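PDB 5WHG: tRNA endonuclease VMS1 from Saccharomyces cerevisiae, which cleaves peptidyl-tRNAs left by stalled ribosomes, releasing the incomplete polypeptides for degradation in ribosome-associated quality control. Local coordinates for residues A[22-27]-A[362-367]. Residues are numbered along the deposited sequence; the frame is centred on the assembly and turned at random.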
ATOM      1  N   LEU A  22       8.005  -0.263 -14.117  1.00112.84           N
ATOM      2  CA  LEU A  22       8.320  -1.181 -13.035  1.00105.71           C
ATOM      3  C   LEU A  22       7.298  -1.123 -11.910  1.00106.87           C
ATOM      4  O   LEU A  22       7.504  -1.765 -10.869  1.00102.58           O
ATOM      5  CB  LEU A  22       9.721  -0.887 -12.482  1.00 95.99           C
ATOM      6  CG  LEU A  22      10.864  -1.195 -13.454  1.00108.64           C
ATOM      7  CD1 LEU A  22      12.209  -0.750 -12.896  1.00107.14           C
ATOM      8  CD2 LEU A  22      10.895  -2.681 -13.818  1.00112.05           C
ATOM      9  N   TYR A  23       6.217  -0.366 -12.080  1.00 99.56           N
ATOM     10  CA  TYR A  23       5.184  -0.304 -11.055  1.00 93.30           C
ATOM     11  C   TYR A  23       4.463  -1.645 -10.966  1.00 96.51           C
ATOM     12  O   TYR A  23       3.853  -2.101 -11.941  1.00 99.20           O
ATOM     13  CB  TYR A  23       4.193   0.816 -11.355  1.00 87.35           C
ATOM     14  CG  TYR A  23       3.221   1.082 -10.225  1.00 91.95           C
ATOM     15  CD1 TYR A  23       3.665   1.552  -8.998  1.00 92.74           C
ATOM     16  CD2 TYR A  23       1.863   0.874 -10.388  1.00 99.93           C
ATOM     17  CE1 TYR A  23       2.782   1.801  -7.972  1.00 92.47           C
ATOM     18  CE2 TYR A  23       0.973   1.123  -9.359  1.00 94.13           C
ATOM     19  CZ  TYR A  23       1.438   1.585  -8.161  1.00 89.62           C
ATOM     20  OH  TYR A  23       0.555   1.831  -7.145  1.00 93.57           O
ATOM     21  N   ILE A  24       4.506  -2.256  -9.782  1.00 87.38           N
ATOM     22  CA  ILE A  24       4.010  -3.609  -9.593  1.00 86.99           C
ATOM     23  C   ILE A  24       2.533  -3.770  -9.957  1.00 84.35           C
ATOM     24  O   ILE A  24       2.111  -4.869 -10.332  1.00 94.93           O
ATOM     25  CB  ILE A  24       4.305  -4.021  -8.138  1.00 92.28           C
ATOM     26  CG1 ILE A  24       5.814  -4.222  -7.971  1.00 91.25           C
ATOM     27  CG2 ILE A  24       3.559  -5.284  -7.763  1.00 88.93           C
ATOM     28  CD1 ILE A  24       6.274  -4.127  -6.538  1.00 95.18           C
ATOM     29  N   PHE A  25       1.738  -2.698  -9.915  1.00 79.58           N
ATOM     30  CA  PHE A  25       0.312  -2.795 -10.210  1.00 86.58           C
ATOM     31  C   PHE A  25      -0.052  -2.309 -11.612  1.00 98.60           C
ATOM     32  O   PHE A  25      -1.235  -2.089 -11.897  1.00107.47           O
ATOM     33  CB  PHE A  25      -0.487  -2.032  -9.156  1.00 86.57           C
ATOM     34  CG  PHE A  25      -0.249  -2.524  -7.756  1.00 86.47           C
ATOM     35  CD1 PHE A  25      -0.581  -3.829  -7.403  1.00 82.68           C
ATOM     36  CD2 PHE A  25       0.320  -1.697  -6.801  1.00 93.00           C
ATOM     37  CE1 PHE A  25      -0.365  -4.297  -6.123  1.00 78.45           C
ATOM     38  CE2 PHE A  25       0.540  -2.160  -5.515  1.00101.08           C
ATOM     39  CZ  PHE A  25       0.190  -3.459  -5.174  1.00 90.77           C
ATOM     40  N   ASP A  26       0.937  -2.162 -12.494  1.00100.94           N
ATOM     41  CA  ASP A  26       0.719  -1.607 -13.822  1.00107.70           C
ATOM     42  C   ASP A  26       1.834  -2.051 -14.768  1.00110.07           C
ATOM     43  O   ASP A  26       2.312  -1.265 -15.589  1.00108.39           O
ATOM     44  CB  ASP A  26       0.638  -0.081 -13.733  1.00117.83           C
ATOM     45  CG  ASP A  26       0.085   0.562 -14.996  1.00125.77           C
ATOM     46  OD1 ASP A  26      -0.311  -0.177 -15.929  1.00124.86           O
ATOM     47  OD2 ASP A  26       0.052   1.817 -15.042  1.00126.33           O
ATOM     48  N   LEU A  27       2.259  -3.308 -14.654  1.00108.13           N
ATOM     49  CA  LEU A  27       3.299  -3.841 -15.522  1.00107.31           C
ATOM     50  C   LEU A  27       2.722  -4.279 -16.865  1.00114.99           C
ATOM     51  O   LEU A  27       1.665  -4.919 -16.931  1.00115.58           O
ATOM     52  CB  LEU A  27       3.987  -5.030 -14.856  1.00103.50           C
ATOM     53  CG  LEU A  27       4.584  -4.893 -13.463  1.00 94.46           C
ATOM     54  CD1 LEU A  27       4.803  -6.289 -12.889  1.00 96.71           C
ATOM     55  CD2 LEU A  27       5.896  -4.117 -13.507  1.00 83.89           C
ATOM     56  N   SER A 362       6.158  -0.380  -3.975  1.00 87.46           N
ATOM     57  CA  SER A 362       5.303  -0.650  -5.113  1.00 77.94           C
ATOM     58  C   SER A 362       6.041  -0.676  -6.447  1.00 83.09           C
ATOM     59  O   SER A 362       5.401  -0.886  -7.486  1.00 89.90           O
ATOM     60  CB  SER A 362       4.166   0.383  -5.143  1.00 76.85           C
ATOM     61  OG  SER A 362       4.678   1.703  -5.235  1.00 89.50           O
ATOM     62  N   TYR A 363       7.361  -0.494  -6.459  1.00 78.63           N
ATOM     63  CA  TYR A 363       8.155  -0.569  -7.683  1.00 86.34           C
ATOM     64  C   TYR A 363       9.175  -1.691  -7.561  1.00 95.55           C
ATOM     65  O   TYR A 363       9.815  -1.851  -6.514  1.00102.34           O
ATOM     66  CB  TYR A 363       8.883   0.747  -7.984  1.00 83.78           C
ATOM     67  CG  TYR A 363       7.970   1.847  -8.460  1.00 94.16           C
ATOM     68  CD1 TYR A 363       7.281   2.648  -7.546  1.00 90.19           C
ATOM     69  CD2 TYR A 363       7.800   2.100  -9.823  1.00 97.97           C
ATOM     70  CE1 TYR A 363       6.439   3.655  -7.972  1.00 92.05           C
ATOM     71  CE2 TYR A 363       6.963   3.118 -10.263  1.00 95.95           C
ATOM     72  CZ  TYR A 363       6.281   3.885  -9.330  1.00 99.45           C
ATOM     73  OH  TYR A 363       5.443   4.891  -9.744  1.00108.24           O
ATOM     74  N   LEU A 364       9.327  -2.468  -8.631  1.00 90.54           N
ATOM     75  CA  LEU A 364      10.345  -3.506  -8.606  1.00 95.74           C
ATOM     76  C   LEU A 364      11.724  -2.865  -8.476  1.00 95.40           C
ATOM     77  O   LEU A 364      11.942  -1.725  -8.889  1.00 98.51           O
ATOM     78  CB  LEU A 364      10.263  -4.370  -9.863  1.00 97.87           C
ATOM     79  CG  LEU A 364       8.997  -5.197 -10.077  1.00 95.56           C
ATOM     80  CD1 LEU A 364       9.112  -5.987 -11.363  1.00103.34           C
ATOM     81  CD2 LEU A 364       8.701  -6.129  -8.891  1.00 86.99           C
ATOM     82  N   LYS A 365      12.653  -3.588  -7.859  1.00101.97           N
ATOM     83  CA  LYS A 365      14.036  -3.136  -7.753  1.00113.30           C
ATOM     84  C   LYS A 365      14.949  -4.018  -8.595  1.00121.25           C
ATOM     85  O   LYS A 365      14.757  -5.235  -8.670  1.00123.60           O
ATOM     86  CB  LYS A 365      14.519  -3.138  -6.301  1.00101.64           C
ATOM     87  CG  LYS A 365      14.161  -1.890  -5.571  1.00105.38           C
ATOM     88  CD  LYS A 365      15.292  -1.468  -4.666  1.00123.39           C
ATOM     89  CE  LYS A 365      15.404  -2.402  -3.494  1.00123.31           C
ATOM     90  NZ  LYS A 365      14.195  -2.284  -2.633  1.00113.58           N
ATOM     91  N   ILE A 366      15.941  -3.400  -9.231  1.00125.24           N
ATOM     92  CA  ILE A 366      16.955  -4.132  -9.982  1.00122.39           C
ATOM     93  C   ILE A 366      18.148  -4.347  -9.064  1.00123.89           C
ATOM     94  O   ILE A 366      18.782  -3.383  -8.624  1.00129.87           O
ATOM     95  CB  ILE A 366      17.367  -3.375 -11.254  1.00124.67           C
ATOM     96  CG1 ILE A 366      16.162  -3.166 -12.176  1.00118.11           C
ATOM     97  CG2 ILE A 366      18.478  -4.124 -11.993  1.00109.09           C
ATOM     98  CD1 ILE A 366      16.518  -2.520 -13.512  1.00112.57           C
ATOM     99  N   LEU A 367      18.454  -5.602  -8.774  1.00126.13           N
ATOM    100  CA  LEU A 367      19.553  -5.975  -7.898  1.00130.46           C
ATOM    101  C   LEU A 367      20.462  -6.984  -8.575  1.00136.20           C
ATOM    102  O   LEU A 367      20.094  -7.586  -9.592  1.00140.20           O
ATOM    103  CB  LEU A 367      19.026  -6.576  -6.590  1.00126.86           C
ATOM    104  CG  LEU A 367      18.221  -5.636  -5.714  1.00120.25           C
ATOM    105  CD1 LEU A 367      18.046  -6.277  -4.354  1.00117.52           C
ATOM    106  CD2 LEU A 367      18.954  -4.323  -5.618  1.00100.87           C
TER
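Tyr23 and Tyr363 meet as the non-hydrogen-bonded pair of an isolated antiparallel beta bridge, a buried contact that fastens the N-terminal loop ahead of helix 29-34 to the link between helix 351-362 and strand 365-366, in the region of the ribosome-binding VLRF1 domain. Two nearly straight backbone bonds flank the pair: Ile24 N donates to Ser362 O (2.8 Å), and Leu364 N donates to Leu22 O (3.0 Å). Tyr23 also opens a type I beta turn that runs to Asp26, closed by a bond from Asp26 N to Tyr23 O.

On one side the tyrosine rings lie obliquely, planes at 59°; Tyr23 CD1 sits over one face of the Tyr363 ring, toward its rim and 3.5 Å from Tyr363 CZ. Chi1 of -171° sets Tyr23 CG anti to the backbone N; at the ring edge, CE1 lies 3.3 Å from Ser362 OG. That hydroxyl bonds to Trp358 O, while Tyr23 OH bonds to His225 O. The other side is aliphatic: Ile24 CG1 packs 3.6 Å from Leu364 CD2, and both side chains rest on Ile178 of the neighbouring strand 176-179.

Chemically, backbone bonds set the register in a buried, largely apolar setting, which would limit competition from water, and apolar packing joins the loop to the four-stranded sheet.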